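Local structure of IS607 family transposase IS1535 (Mycobacterium tuberculosis, 6DGB) at the interface of chains A and B. The protein is a serine recombinase of the IS607 transposase family whose dimers assemble the transposon-end synaptic complex during transposition, seen here as its C-terminal catalytic domain. Numbering follows the deposited sequence. Chains: chain A/B, IS607 family transposase IS1535.

Contact 1: the interface of chains A and B. Residues chain A 108, 111-112, 132, 136; chain B 108, 111-112, 115-116, 132, 136.
A:Val111 and B:Val111 meet where the two copies of helix 104-120 pass nearly antiparallel, their CA atoms 8.3 Å apart, and a second pair of helices, 125-135, comes nearer still, with the CA atoms of A:Ala132 and B:Ala132 4.2 Å apart. The valines reach tip to tip, CG1 to CG1 at 3.5 Å; CG1 is anti to the backbone N (chi1 157° in A), which turns this branch toward the other valine. At the next residue, A:Leu112 and B:Leu112 cross at about a right angle, and CD1 of A:Leu112 lies 3.6 Å from CD2 of B:Leu112. That same CD2 meets CG of A:Met108 at 3.6 Å. A:Met108 runs antiparallel past B:Met115, with its SD 3.8 Å from the CB of B:Met115. In the twin, B:Met108 CG lies 4.0 Å from A:Leu112 CD2. On the other flank the short side chains allow the close helix approach: CB of A:Ala136 lies 3.6 Å from CB of B:Ala132 and also faces the SG of B:Cys116. No nitrogen or oxygen pairs across the patch, so the contact rests on apolar packing. The site forms the core of a two-fold helical layer, with helices 104-120 on one side and helices 125-135, together with the residue just beyond their ends, on the other.

Contact 2: the interface of chains A and B. Residues chain A 46, 75-76, 111, 115; chain B 46, 75-76, 111, 115.
A:Phe76 and B:Phe76 share one setting, CG anti to the carbonyl carbon (chi1 -50° in A) with the ring turned by a chi2 of -72°, and this lays the two side chains next to each other, pointing the same way, across the two-fold axis. They touch at one ring corner, CD2 to CD2 at 3.6 Å, rather than stacking face to face. The faces are taken by aliphatic groups. A:Leu46 sets its CD2 over the middle of the B:Phe76 ring, 3.5 Å from the centroid, in a CH-pi contact, while the CG of B:Arg75 covers the opposite face toward the rim. The A:Phe76 ring is likewise held between A:Arg75 CG and B:Leu46 CD2, but here CD2 sits off-centre, 3.8 Å from the ring CG; the leucines differ in chi2, so the two copies match only approximately here. A:Met115 and B:Met115, both extended, bring the methyl CE to the far end of the partner ring: A:Met115 CE lies 3.7 Å from B:Phe76 CZ. From there it also meets the arginine's aliphatic stem, as B:Met115 CE does at 3.7 Å from A:Arg75 CG. From helix 104-120, A:Val111 CG2 approaches B:Phe76 CZ at 4.1 Å. A:Arg75 and B:Arg75 close the DRLAR stretch, which carries conserved active-site arginines in serine recombinases. Because each arginine stem packs against its own chain's phenylalanine and the partner's methionine, the cluster probably links the dimer contact to the catalytic region and may help set its position.

Contact 3: the interface of chains A and B. Residues chain A 135, 137-139; chain B 128, 131.
B:Arg131 meets the last modelled residues of chain A most closely through its guanidinium, which lies against the backbone of A:Glu139: CZ is 3.7 Å from the CA of A:Glu139. Its NH1 comes 3.2 Å from the A:Glu139 N, but the N-H points away and no hydrogen bond forms. The same NH1 stands above the middle of the A:Arg138 guanidinium, the two planes turned 58° apart; this pairing of like groups would be eased by A:Glu135, whose OE1 makes a salt bridge with A:Arg138 NE at 3.0 Å, poorly angled as a hydrogen bond. A:Glu135 also packs across the stem of B:Arg131, CG to CB at 3.8 Å. B:Arg128 forms a second, smaller packed part. Extended from CG to NE, it turns at its last torsion (-92°) and presents a guanidinium face to A:Glu139 CB, 3.6 Å from CZ. The loose side lies at A:Lys137, of which little is hidden; B:Arg128 NH1 is near its carbonyl without a bond being assigned. The A:Glu139 side chain is modelled incompletely, so its carboxylate cannot be placed. The patch docks the C-terminal tail of one subunit along helix 125-135 of the other, probably adding to dimer stability by packing more than by specific polar bonds.

Contact 1: the interface of chains A and B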
loop_
_atom_site.group_PDB
_atom_site.type_symbol
_atom_site.label_atom_id
_atom_site.label_comp_id
_atom_site.label_asym_id
_atom_site.label_seq_id
_atom_site.Cartn_x
_atom_site.Cartn_y
_atom_site.Cartn_z
ATOM N N MET A 108 -10.192 -9.045 0.599
ATOM C CA MET A 108 -9.622 -10.304 0.086
ATOM C C MET A 108 -10.160 -10.532 -1.345
ATOM O O MET A 108 -9.421 -10.967 -2.230
ATOM C CB MET A 108 -10.024 -11.469 1.007
ATOM C CG MET A 108 -8.985 -12.561 1.143
ATOM S SD MET A 108 -9.036 -13.449 2.751
ATOM C CE MET A 108 -10.470 -14.517 2.521
ATOM N N VAL A 111 -8.730 -7.717 -3.856
ATOM C CA VAL A 111 -7.322 -8.059 -4.112
ATOM C C VAL A 111 -7.260 -9.160 -5.165
ATOM O O VAL A 111 -6.588 -8.995 -6.185
ATOM C CB VAL A 111 -6.562 -8.463 -2.805
ATOM C CG1 VAL A 111 -5.335 -9.328 -3.093
ATOM C CG2 VAL A 111 -6.151 -7.243 -2.003
ATOM N N LEU A 112 -7.924 -10.292 -4.889
ATOM C CA LEU A 112 -7.968 -11.439 -5.772
ATOM C C LEU A 112 -8.588 -11.101 -7.119
ATOM O O LEU A 112 -8.084 -11.603 -8.116
ATOM C CB LEU A 112 -8.706 -12.606 -5.115
ATOM C CG LEU A 112 -7.896 -13.515 -4.208
ATOM C CD1 LEU A 112 -8.789 -14.126 -3.127
ATOM C CD2 LEU A 112 -7.174 -14.609 -5.029
ATOM N N ALA A 132 -12.275 -18.552 -4.875
ATOM C CA ALA A 132 -10.992 -18.556 -4.172
ATOM C C ALA A 132 -11.156 -18.210 -2.703
ATOM O O ALA A 132 -10.653 -18.970 -1.876
ATOM C CB ALA A 132 -10.012 -17.598 -4.830
ATOM N N ALA A 136 -10.658 -20.892 0.726
ATOM C CA ALA A 136 -9.837 -20.460 1.845
ATOM C C ALA A 136 -10.738 -20.151 3.034
ATOM O O ALA A 136 -10.710 -19.040 3.570
ATOM C CB ALA A 136 -9.042 -19.227 1.446
ATOM N N MET B 108 0.104 -12.886 -4.241
ATOM C CA MET B 108 -1.294 -13.292 -4.026
ATOM C C MET B 108 -1.336 -14.218 -2.803
ATOM O O MET B 108 -2.262 -14.118 -2.002
ATOM C CB MET B 108 -1.813 -14.035 -5.276
ATOM C CG MET B 108 -3.289 -13.814 -5.582
ATOM S SD MET B 108 -3.768 -13.976 -7.334
ATOM C CE MET B 108 -3.633 -15.762 -7.591
ATOM N N VAL B 111 -0.412 -12.203 0.565
ATOM C CA VAL B 111 -1.571 -11.384 0.925
ATOM C C VAL B 111 -2.643 -12.237 1.572
ATOM O O VAL B 111 -3.106 -11.906 2.665
ATOM C CB VAL B 111 -2.092 -10.641 -0.324
ATOM C CG1 VAL B 111 -3.548 -10.218 -0.172
ATOM C CG2 VAL B 111 -1.208 -9.451 -0.635
ATOM N N LEU B 112 -3.064 -13.310 0.885
ATOM C CA LEU B 112 -4.077 -14.239 1.365
ATOM C C LEU B 112 -3.661 -14.912 2.666
ATOM O O LEU B 112 -4.526 -15.093 3.515
ATOM C CB LEU B 112 -4.424 -15.279 0.310
ATOM C CG LEU B 112 -5.470 -14.886 -0.722
ATOM C CD1 LEU B 112 -5.248 -15.648 -2.011
ATOM C CD2 LEU B 112 -6.884 -15.174 -0.216
ATOM N N MET B 115 -4.181 -12.221 5.468
ATOM C CA MET B 115 -5.606 -11.961 5.543
ATOM C C MET B 115 -6.341 -13.158 6.138
ATOM O O MET B 115 -7.293 -12.958 6.879
ATOM C CB MET B 115 -6.133 -11.542 4.165
ATOM C CG MET B 115 -5.617 -10.163 3.701
ATOM S SD MET B 115 -6.592 -9.506 2.310
ATOM C CE MET B 115 -6.315 -7.766 2.514
ATOM N N CYS B 116 -5.868 -14.387 5.876
ATOM C CA CYS B 116 -6.399 -15.652 6.442
ATOM C C CYS B 116 -6.013 -15.765 7.921
ATOM O O CYS B 116 -6.798 -16.282 8.710
ATOM C CB CYS B 116 -5.892 -16.873 5.671
ATOM S SG CYS B 116 -6.780 -17.221 4.134
ATOM N N ALA B 132 -6.673 -21.345 -2.222
ATOM C CA ALA B 132 -7.333 -20.167 -2.778
ATOM C C ALA B 132 -6.687 -19.713 -4.088
ATOM O O ALA B 132 -7.402 -19.548 -5.078
ATOM C CB ALA B 132 -7.332 -19.027 -1.760
ATOM N N ALA B 136 -8.387 -20.024 -8.140
ATOM C CA ALA B 136 -8.412 -18.862 -9.004
ATOM C C ALA B 136 -7.391 -19.071 -10.126
ATOM O O ALA B 136 -6.448 -18.291 -10.285
ATOM C CB ALA B 136 -8.095 -17.624 -8.188
#

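Contact 2: the interface of chains A and B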
loop_
_atom_site.group_PDB
_atom_site.type_symbol
_atom_site.label_atom_id
_atom_site.label_comp_id
_atom_site.label_asym_id
_atom_site.label_seq_id
_atom_site.Cartn_x
_atom_site.Cartn_y
_atom_site.Cartn_z
ATOM N N LEU A 46 -7.164 -0.491 -0.290
ATOM C CA LEU A 46 -5.992 -0.747 -1.134
ATOM C C LEU A 46 -5.777 0.333 -2.208
ATOM O O LEU A 46 -6.015 0.109 -3.393
ATOM C CB LEU A 46 -6.135 -2.141 -1.757
ATOM C CG LEU A 46 -6.111 -3.279 -0.757
ATOM C CD1 LEU A 46 -7.412 -4.003 -0.725
ATOM C CD2 LEU A 46 -5.040 -4.212 -1.068
ATOM N N ARG A 75 -4.615 -0.748 4.048
ATOM C CA ARG A 75 -4.455 -2.168 4.412
ATOM C C ARG A 75 -2.975 -2.547 4.240
ATOM O O ARG A 75 -2.479 -3.370 5.013
ATOM C CB ARG A 75 -5.322 -3.056 3.500
ATOM C CG ARG A 75 -5.467 -4.515 3.956
ATOM C CD ARG A 75 -6.386 -4.707 5.170
ATOM N NE ARG A 75 -7.670 -4.032 4.980
ATOM C CZ ARG A 75 -8.682 -4.032 5.838
ATOM N NH1 ARG A 75 -8.596 -4.702 6.979
ATOM N NH2 ARG A 75 -9.783 -3.351 5.567
ATOM N N PHE A 76 -2.285 -1.933 3.219
ATOM C CA PHE A 76 -0.854 -2.105 2.889
ATOM C C PHE A 76 -0.164 -0.756 2.578
ATOM O O PHE A 76 -0.792 0.162 2.016
ATOM C CB PHE A 76 -0.619 -3.101 1.708
ATOM C CG PHE A 76 -1.333 -4.429 1.826
ATOM C CD1 PHE A 76 -0.913 -5.386 2.746
ATOM C CD2 PHE A 76 -2.463 -4.702 1.061
ATOM C CE1 PHE A 76 -1.625 -6.587 2.908
ATOM C CE2 PHE A 76 -3.165 -5.906 1.215
ATOM C CZ PHE A 76 -2.743 -6.836 2.139
ATOM N N VAL A 111 -8.730 -7.717 -3.856
ATOM C CA VAL A 111 -7.322 -8.059 -4.112
ATOM C C VAL A 111 -7.260 -9.160 -5.165
ATOM O O VAL A 111 -6.588 -8.995 -6.185
ATOM C CB VAL A 111 -6.562 -8.463 -2.805
ATOM C CG1 VAL A 111 -5.335 -9.328 -3.093
ATOM C CG2 VAL A 111 -6.151 -7.243 -2.003
ATOM N N MET A 115 -5.866 -9.088 -9.114
ATOM C CA MET A 115 -4.752 -9.989 -9.350
ATOM C C MET A 115 -5.139 -11.064 -10.366
ATOM O O MET A 115 -4.295 -11.440 -11.172
ATOM C CB MET A 115 -4.244 -10.565 -8.031
ATOM C CG MET A 115 -3.559 -9.511 -7.126
ATOM S SD MET A 115 -2.549 -10.236 -5.789
ATOM C CE MET A 115 -1.455 -8.894 -5.427
ATOM N N LEU B 46 4.628 -5.548 -0.453
ATOM C CA LEU B 46 3.801 -4.857 0.541
ATOM C C LEU B 46 4.703 -4.233 1.622
ATOM O O LEU B 46 4.329 -4.143 2.793
ATOM C CB LEU B 46 2.786 -5.831 1.179
ATOM C CG LEU B 46 2.124 -6.874 0.280
ATOM C CD1 LEU B 46 1.611 -8.018 1.102
ATOM C CD2 LEU B 46 1.006 -6.272 -0.563
ATOM N N ARG B 75 3.051 -2.892 -4.557
ATOM C CA ARG B 75 1.934 -3.564 -5.229
ATOM C C ARG B 75 0.661 -2.739 -5.000
ATOM O O ARG B 75 -0.182 -2.688 -5.898
ATOM C CB ARG B 75 1.749 -5.000 -4.681
ATOM C CG ARG B 75 0.804 -5.898 -5.484
ATOM C CD ARG B 75 1.358 -6.350 -6.842
ATOM N NE ARG B 75 2.692 -6.935 -6.724
ATOM C CZ ARG B 75 3.397 -7.420 -7.736
ATOM N NH1 ARG B 75 4.600 -7.927 -7.526
ATOM N NH2 ARG B 75 2.899 -7.414 -8.967
ATOM N N PHE B 76 0.539 -2.094 -3.791
ATOM C CA PHE B 76 -0.583 -1.229 -3.362
ATOM C C PHE B 76 -0.110 0.065 -2.671
ATOM O O PHE B 76 0.903 0.048 -1.953
ATOM C CB PHE B 76 -1.604 -1.973 -2.431
ATOM C CG PHE B 76 -2.106 -3.297 -2.949
ATOM C CD1 PHE B 76 -2.981 -3.355 -4.033
ATOM C CD2 PHE B 76 -1.643 -4.490 -2.410
ATOM C CE1 PHE B 76 -3.377 -4.587 -4.573
ATOM C CE2 PHE B 76 -2.048 -5.720 -2.940
ATOM C CZ PHE B 76 -2.916 -5.758 -4.017
ATOM N N VAL B 111 -0.412 -12.203 0.565
ATOM C CA VAL B 111 -1.571 -11.384 0.925
ATOM C C VAL B 111 -2.643 -12.237 1.572
ATOM O O VAL B 111 -3.106 -11.906 2.665
ATOM C CB VAL B 111 -2.092 -10.641 -0.324
ATOM C CG1 VAL B 111 -3.548 -10.218 -0.172
ATOM C CG2 VAL B 111 -1.208 -9.451 -0.635
ATOM N N MET B 115 -4.181 -12.221 5.468
ATOM C CA MET B 115 -5.606 -11.961 5.543
ATOM C C MET B 115 -6.341 -13.158 6.138
ATOM O O MET B 115 -7.293 -12.958 6.879
ATOM C CB MET B 115 -6.133 -11.542 4.165
ATOM C CG MET B 115 -5.617 -10.163 3.701
ATOM S SD MET B 115 -6.592 -9.506 2.310
ATOM C CE MET B 115 -6.315 -7.766 2.514
#

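Contact 3: the interface of chains A and B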
loop_
_atom_site.group_PDB
_atom_site.type_symbol
_atom_site.label_atom_id
_atom_site.label_comp_id
_atom_site.label_asym_id
_atom_site.label_seq_id
_atom_site.Cartn_x
_atom_site.Cartn_y
_atom_site.Cartn_z
ATOM N N GLU A 135 -12.722 -21.232 -1.107
ATOM C CA GLU A 135 -11.817 -22.376 -0.852
ATOM C C GLU A 135 -10.878 -22.166 0.359
ATOM O O GLU A 135 -10.401 -23.143 0.961
ATOM C CB GLU A 135 -11.023 -22.777 -2.112
ATOM C CG GLU A 135 -10.482 -24.213 -2.078
ATOM C CD GLU A 135 -11.420 -25.395 -2.294
ATOM O OE1 GLU A 135 -12.552 -25.378 -1.758
ATOM O OE2 GLU A 135 -10.981 -26.386 -2.923
ATOM N N LYS A 137 -11.565 -21.142 3.426
ATOM C CA LYS A 137 -12.501 -21.071 4.555
ATOM C C LYS A 137 -12.656 -22.421 5.290
ATOM O O LYS A 137 -13.144 -22.434 6.426
ATOM C CB LYS A 137 -13.880 -20.540 4.107
ATOM C CG LYS A 137 -13.959 -19.031 3.917
ATOM C CD LYS A 137 -15.397 -18.583 3.812
ATOM C CE LYS A 137 -15.516 -17.211 3.198
ATOM N NZ LYS A 137 -16.944 -16.814 3.054
ATOM N N ARG A 138 -12.223 -23.539 4.661
ATOM C CA ARG A 138 -12.351 -24.904 5.196
ATOM C C ARG A 138 -11.212 -25.382 6.148
ATOM O O ARG A 138 -11.501 -25.704 7.312
ATOM C CB ARG A 138 -12.568 -25.942 4.066
ATOM C CG ARG A 138 -11.829 -25.699 2.754
ATOM C CD ARG A 138 -12.578 -26.379 1.637
ATOM N NE ARG A 138 -11.692 -26.950 0.622
ATOM C CZ ARG A 138 -11.210 -28.190 0.656
ATOM N NH1 ARG A 138 -11.507 -29.000 1.666
ATOM N NH2 ARG A 138 -10.428 -28.632 -0.322
ATOM N N GLU A 139 -9.956 -25.507 5.630
ATOM C CA GLU A 139 -8.736 -25.990 6.314
ATOM C C GLU A 139 -8.825 -27.472 6.705
ATOM O O GLU A 139 -9.378 -27.825 7.746
ATOM C CB GLU A 139 -8.315 -25.108 7.505
ATOM N N ARG B 128 -4.480 -22.466 3.487
ATOM C CA ARG B 128 -5.751 -21.840 3.074
ATOM C C ARG B 128 -5.491 -20.955 1.833
ATOM O O ARG B 128 -6.090 -21.180 0.783
ATOM C CB ARG B 128 -6.320 -20.960 4.205
ATOM C CG ARG B 128 -6.745 -21.692 5.468
ATOM C CD ARG B 128 -7.170 -20.668 6.502
ATOM N NE ARG B 128 -7.628 -21.303 7.732
ATOM C CZ ARG B 128 -8.897 -21.617 7.984
ATOM N NH1 ARG B 128 -9.844 -21.355 7.093
ATOM N NH2 ARG B 128 -9.230 -22.178 9.139
ATOM N N ARG B 131 -4.761 -23.083 -1.393
ATOM C CA ARG B 131 -5.939 -23.676 -2.032
ATOM C C ARG B 131 -6.697 -22.574 -2.780
ATOM O O ARG B 131 -7.309 -22.846 -3.814
ATOM C CB ARG B 131 -6.877 -24.303 -0.980
ATOM C CG ARG B 131 -6.351 -25.508 -0.258
ATOM C CD ARG B 131 -7.342 -25.928 0.784
ATOM N NE ARG B 131 -6.656 -26.487 1.937
ATOM C CZ ARG B 131 -7.273 -26.915 3.024
ATOM N NH1 ARG B 131 -8.595 -26.892 3.096
ATOM N NH2 ARG B 131 -6.572 -27.397 4.044
#

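Contact 1 lies between the other two contacts, its C-alpha centre about 10 Å from those of contact 2 and contact 3, which are themselves about 19 Å apart. Contacts 1 and 2 share A:Val111, B:Val111 and B:Met115, so helix 104-120 serves both, one face toward the other helices and one toward the segments of A:Phe76, B:Phe76, A:Leu46 and B:Leu46. Helix 125-135 joins contact 1 to contact 3. The chain of contacts thus grades from apolar packing beside the catalytic region to an arginine-rich edge at the C-terminal tail, consistent with the dimers named for this transposase, though crystal coordinates alone do not prove this pairing.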